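Local coordinates for protein peroxiredoxin (Clostridioides difficile, PDB 6TSB) that hydrolyses chitin with the family 18 glycoside hydrolase domain described here, while its separate peroxiredoxin part probably reduces peroxides, at residues 39-44 with 56-61; 139-144 with 187-192. One frame throughout, in Å; residues are numbered along the deposited sequence.

Contact 1. Residues 39-44 with 56-61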
loop_
_atom_site.group_PDB
_atom_site.type_symbol
_atom_site.label_atom_id
_atom_site.label_comp_id
_atom_site.label_asym_id
_atom_site.label_seq_id
_atom_site.Cartn_x
_atom_site.Cartn_y
_atom_site.Cartn_z
ATOM N N ALA A 39 4.169 22.773 -13.435
ATOM C CA ALA A 39 4.651 23.980 -12.748
ATOM C C ALA A 39 4.728 23.725 -11.250
ATOM O O ALA A 39 3.987 22.848 -10.779
ATOM C CB ALA A 39 3.726 25.127 -13.054
ATOM N N GLU A 40 5.582 24.494 -10.554
ATOM C CA GLU A 40 5.554 24.623 -9.083
ATOM C C GLU A 40 5.620 26.087 -8.669
ATOM O O GLU A 40 6.327 26.878 -9.326
ATOM C CB GLU A 40 6.715 23.883 -8.424
ATOM C CG GLU A 40 6.847 22.448 -8.876
ATOM C CD GLU A 40 7.897 21.631 -8.134
ATOM O OE1 GLU A 40 9.050 21.552 -8.643
ATOM O OE2 GLU A 40 7.563 21.083 -7.063
ATOM N N TYR A 41 4.862 26.387 -7.617
ATOM C CA TYR A 41 5.045 27.533 -6.703
ATOM C C TYR A 41 6.327 27.228 -5.924
ATOM O O TYR A 41 6.507 26.099 -5.427
ATOM C CB TYR A 41 3.805 27.782 -5.815
ATOM C CG TYR A 41 2.639 28.425 -6.540
ATOM C CD1 TYR A 41 1.779 27.679 -7.337
ATOM C CD2 TYR A 41 2.418 29.793 -6.496
ATOM C CE1 TYR A 41 0.735 28.265 -8.042
ATOM C CE2 TYR A 41 1.370 30.390 -7.181
ATOM C CZ TYR A 41 0.511 29.628 -7.951
ATOM O OH TYR A 41 -0.508 30.209 -8.649
ATOM N N VAL A 42 7.199 28.228 -5.847
ATOM C CA VAL A 42 8.487 28.172 -5.112
ATOM C C VAL A 42 8.423 29.215 -4.001
ATOM O O VAL A 42 8.589 30.404 -4.319
ATOM C CB VAL A 42 9.635 28.452 -6.092
ATOM C CG1 VAL A 42 10.964 28.200 -5.424
ATOM C CG2 VAL A 42 9.493 27.646 -7.362
ATOM N N LEU A 43 8.093 28.800 -2.780
ATOM C CA LEU A 43 8.062 29.664 -1.564
ATOM C C LEU A 43 9.342 29.476 -0.740
ATOM O O LEU A 43 9.470 28.440 -0.047
ATOM C CB LEU A 43 6.843 29.286 -0.720
ATOM C CG LEU A 43 6.658 30.103 0.552
ATOM C CD1 LEU A 43 6.492 31.587 0.219
ATOM C CD2 LEU A 43 5.494 29.565 1.390
ATOM N N GLY A 44 10.242 30.456 -0.764
ATOM C CA GLY A 44 11.478 30.395 0.038
ATOM C C GLY A 44 12.650 30.048 -0.850
ATOM O O GLY A 44 12.574 30.355 -2.082
ATOM N N ALA A 56 7.337 25.619 -15.998
ATOM C CA ALA A 56 7.213 26.941 -15.365
ATOM C C ALA A 56 7.345 26.843 -13.848
ATOM O O ALA A 56 6.939 25.827 -13.235
ATOM C CB ALA A 56 5.898 27.555 -15.744
ATOM N N VAL A 57 7.940 27.888 -13.294
ATOM C CA VAL A 57 8.126 28.121 -11.839
ATOM C C VAL A 57 7.414 29.434 -11.508
ATOM O O VAL A 57 7.514 30.430 -12.317
ATOM C CB VAL A 57 9.620 28.167 -11.453
ATOM C CG1 VAL A 57 10.247 26.798 -11.574
ATOM C CG2 VAL A 57 10.409 29.169 -12.282
ATOM N N ILE A 58 6.721 29.434 -10.378
ATOM C CA ILE A 58 5.945 30.609 -9.917
ATOM C C ILE A 58 6.578 31.019 -8.600
ATOM O O ILE A 58 6.359 30.319 -7.616
ATOM C CB ILE A 58 4.434 30.314 -9.784
ATOM C CG1 ILE A 58 3.813 29.776 -11.074
ATOM C CG2 ILE A 58 3.720 31.564 -9.323
ATOM C CD1 ILE A 58 2.302 29.541 -10.993
ATOM N N PHE A 59 7.364 32.098 -8.618
ATOM C CA PHE A 59 7.962 32.691 -7.397
ATOM C C PHE A 59 6.845 33.211 -6.491
ATOM O O PHE A 59 6.036 34.045 -6.934
ATOM C CB PHE A 59 8.917 33.837 -7.739
ATOM C CG PHE A 59 9.471 34.499 -6.503
ATOM C CD1 PHE A 59 10.445 33.870 -5.737
ATOM C CD2 PHE A 59 9.003 35.729 -6.080
ATOM C CE1 PHE A 59 10.947 34.461 -4.587
ATOM C CE2 PHE A 59 9.498 36.316 -4.922
ATOM C CZ PHE A 59 10.460 35.677 -4.172
ATOM N N ALA A 60 6.845 32.805 -5.230
ATOM C CA ALA A 60 5.919 33.324 -4.205
ATOM C C ALA A 60 6.693 33.968 -3.040
ATOM O O ALA A 60 7.554 33.330 -2.437
ATOM C CB ALA A 60 5.060 32.174 -3.761
ATOM N N PHE A 61 6.402 35.230 -2.695
ATOM C CA PHE A 61 5.438 36.105 -3.357
ATOM C C PHE A 61 5.993 37.532 -3.507
ATOM O O PHE A 61 6.918 37.876 -2.823
ATOM C CB PHE A 61 4.174 36.283 -2.511
ATOM C CG PHE A 61 3.348 35.054 -2.277
ATOM C CD1 PHE A 61 2.494 34.590 -3.256
ATOM C CD2 PHE A 61 3.375 34.401 -1.056
ATOM C CE1 PHE A 61 1.711 33.467 -3.029
ATOM C CE2 PHE A 61 2.584 33.284 -0.827
ATOM C CZ PHE A 61 1.752 32.818 -1.817
#
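Y41 and I58 meet on one face of two neighbouring parallel strands, 39-43 and 56-61. Leaving the backbone, I58 CB lies 3.9 Å from Y41 CD2. CG2, anti to the backbone N, lies above the ring plane over its CE2 side, 3.4 Å from Y41 CE2. The other branch sets out from CG1, anti to the carbonyl carbon (chi1 -56°), and ends in CD1, which rests over the ring face as a CH-pi contact, 3.8 Å from I58 CD1 to the Y41 ring centroid and shifted toward CZ and CE1. A beta-branched residue suits this place because its two arms spread over the same face of one ring.

The strands are joined by a ladder that includes I58 N to E40 O at 2.8 Å and V42 N to I58 O at 2.9 Å. A60 N also bonds V42 O, from above the carbonyl plane. On the opposite face V42 CG2 packs on V57 CB (4.1 Å), a place suited to compact aliphatic groups.

These are adjoining parallel strands of the TIM barrel. Y41 OH bonds D135 and N203 on the barrel's inner side, whereas V57 and F59 pack outward on helix 75-83. Strand 92-98 flanks 56-61; beyond 39-41 the sheet continues into a strand of the second subunit, whose S331 bonds E40 OE2.

Contact 2. Residues 139-144 with 187-192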
loop_
_atom_site.group_PDB
_atom_site.type_symbol
_atom_site.label_atom_id
_atom_site.label_comp_id
_atom_site.label_asym_id
_atom_site.label_seq_id
_atom_site.Cartn_x
_atom_site.Cartn_y
_atom_site.Cartn_z
ATOM N N GLU A 139 -7.001 36.296 -2.243
ATOM C CA GLU A 139 -7.585 35.168 -1.487
ATOM C C GLU A 139 -8.531 35.699 -0.396
ATOM O O GLU A 139 -8.258 35.602 0.797
ATOM C CB GLU A 139 -6.432 34.278 -0.984
ATOM C CG GLU A 139 -5.653 33.584 -2.102
ATOM C CD GLU A 139 -4.635 32.523 -1.688
ATOM O OE1 GLU A 139 -4.819 31.940 -0.618
ATOM O OE2 GLU A 139 -3.659 32.272 -2.448
ATOM N N TYR A 140 -9.720 36.190 -0.762
ATOM C CA TYR A 140 -10.335 36.052 -2.068
ATOM C C TYR A 140 -11.133 37.327 -2.304
ATOM O O TYR A 140 -11.588 37.958 -1.366
ATOM C CB TYR A 140 -11.217 34.790 -2.113
ATOM C CG TYR A 140 -10.485 33.480 -1.925
ATOM C CD1 TYR A 140 -9.805 32.906 -2.986
ATOM C CD2 TYR A 140 -10.439 32.817 -0.701
ATOM C CE1 TYR A 140 -9.083 31.730 -2.842
ATOM C CE2 TYR A 140 -9.732 31.626 -0.542
ATOM C CZ TYR A 140 -9.054 31.077 -1.624
ATOM O OH TYR A 140 -8.310 29.926 -1.542
ATOM N N PRO A 141 -11.361 37.758 -3.553
ATOM C CA PRO A 141 -12.225 38.906 -3.784
ATOM C C PRO A 141 -13.581 38.672 -3.106
ATOM O O PRO A 141 -14.050 37.573 -3.112
ATOM C CB PRO A 141 -12.397 38.958 -5.301
ATOM C CG PRO A 141 -11.235 38.168 -5.870
ATOM C CD PRO A 141 -10.836 37.181 -4.790
ATOM N N GLY A 142 -14.135 39.710 -2.496
ATOM C CA GLY A 142 -15.482 39.684 -1.900
ATOM C C GLY A 142 -15.499 39.076 -0.510
ATOM O O GLY A 142 -16.569 39.119 0.133
ATOM N N SER A 143 -14.382 38.525 -0.038
ATOM C CA SER A 143 -14.325 37.797 1.248
ATOM C C SER A 143 -13.223 38.377 2.123
ATOM O O SER A 143 -12.109 38.615 1.593
ATOM C CB SER A 143 -14.092 36.324 1.014
ATOM O OG SER A 143 -13.709 35.674 2.222
ATOM N N SER A 144 -13.518 38.511 3.413
ATOM C CA SER A 144 -12.595 38.930 4.493
ATOM C C SER A 144 -12.267 37.744 5.403
ATOM O O SER A 144 -11.900 37.977 6.560
ATOM C CB SER A 144 -13.189 40.074 5.255
ATOM O OG SER A 144 -13.352 41.187 4.379
ATOM N N ASN A 187 -19.694 32.606 -7.639
ATOM C CA ASN A 187 -20.834 33.555 -7.513
ATOM C C ASN A 187 -20.422 34.877 -6.841
ATOM O O ASN A 187 -21.098 35.868 -7.124
ATOM C CB ASN A 187 -22.000 32.938 -6.724
ATOM C CG ASN A 187 -22.582 31.701 -7.386
ATOM O OD1 ASN A 187 -22.654 31.591 -8.617
ATOM N ND2 ASN A 187 -22.957 30.735 -6.566
ATOM N N SER A 188 -19.412 34.891 -5.958
ATOM C CA SER A 188 -19.085 36.030 -5.056
ATOM C C SER A 188 -17.638 36.540 -5.175
ATOM O O SER A 188 -17.348 37.573 -4.521
ATOM C CB SER A 188 -19.355 35.652 -3.636
ATOM O OG SER A 188 -20.704 35.263 -3.500
ATOM N N SER A 189 -16.743 35.859 -5.903
ATOM C CA SER A 189 -15.318 36.265 -6.008
ATOM C C SER A 189 -14.963 36.622 -7.449
ATOM O O SER A 189 -14.389 37.666 -7.643
ATOM C CB SER A 189 -14.388 35.235 -5.439
ATOM O OG SER A 189 -14.651 35.086 -4.057
ATOM N N ALA A 190 -15.330 35.828 -8.437
ATOM C CA ALA A 190 -14.878 36.091 -9.811
ATOM C C ALA A 190 -15.982 35.801 -10.826
ATOM O O ALA A 190 -16.874 34.971 -10.565
ATOM C CB ALA A 190 -13.638 35.291 -10.099
ATOM N N GLU A 191 -15.890 36.522 -11.936
ATOM C CA GLU A 191 -16.733 36.403 -13.136
ATOM C C GLU A 191 -15.948 35.462 -14.025
ATOM O O GLU A 191 -15.193 35.963 -14.867
ATOM C CB GLU A 191 -16.985 37.760 -13.817
ATOM C CG GLU A 191 -17.700 38.806 -12.956
ATOM C CD GLU A 191 -17.979 40.111 -13.705
ATOM O OE1 GLU A 191 -17.009 40.767 -14.187
ATOM O OE2 GLU A 191 -19.176 40.460 -13.865
ATOM N N ILE A 192 -16.093 34.155 -13.795
ATOM C CA ILE A 192 -15.276 33.115 -14.490
ATOM C C ILE A 192 -15.342 33.352 -15.990
ATOM O O ILE A 192 -14.283 33.300 -16.650
ATOM C CB ILE A 192 -15.749 31.693 -14.156
ATOM C CG1 ILE A 192 -15.723 31.410 -12.652
ATOM C CG2 ILE A 192 -14.952 30.670 -14.969
ATOM C CD1 ILE A 192 -14.413 31.748 -11.965
#
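P141 and S189 bring their CA atoms within 4.6 Å where a type II turn, Y140 to S143, faces the chain leaving helix 183-188. The turn is closed by S143 N bonding Y140 O at 3.1 Å. Proline, whose ring fixes phi near the -54° found here, fits its second position, and G142, with a positive phi of 82°, fits the third. G142 CA also sits 3.8 Å from S188 O, and lack of a side chain suits this close approach.

One side-chain bond joins the two segments. S189 OG, anti to its carbonyl carbon and beside the backbone N (chi1 -63°), donates to P141 O at 2.7 Å, lying in the plane of that carbonyl. A small hydroxyl on a single carbon suits such a short reach. The same OG bonds a PEG molecule, probably from the crystallisation liquor.

Around this bond the proline ring lies against S189: P141 CB is 3.3 Å from the backbone S189 O, and P141 CD is 4.1 Å from S189 CB. Y140 CB approaches S189 OG, but the tyrosine ring leads away, one face lying over E139 CB. P141 also touches D154 and F158 of helix 154-169, and D154 accepts from G142 N.

A cis peptide precedes Y140, and E139 ends a DxxDxDxE sequence, the signature of family 18 chitinases. The loop follows strand 133-137 at its C-terminal end, where enzymes of this fold place their active site.

From the N terminus, contact 1 comes first: the chain leaves strand 37-43, runs through a connection with neither helix nor strand, and returns beside it as strand 56-64. Contact 2 closes a longer excursion, from the loop after strand 133-137 through helix 154-169 and strand 174-179 to the end of helix 183-188. The two loops follow in series, neither enclosing nor crossing the other. The centres of contact 1 and contact 2 lie about 23 Å apart, and the two do not touch. Contact 1 builds the barrel wall itself, including the edge continued by the second subunit, whereas contact 2 ties the loop after strand 133-137 to the end of helix 183-188 and the turn beyond it, farther round the barrel.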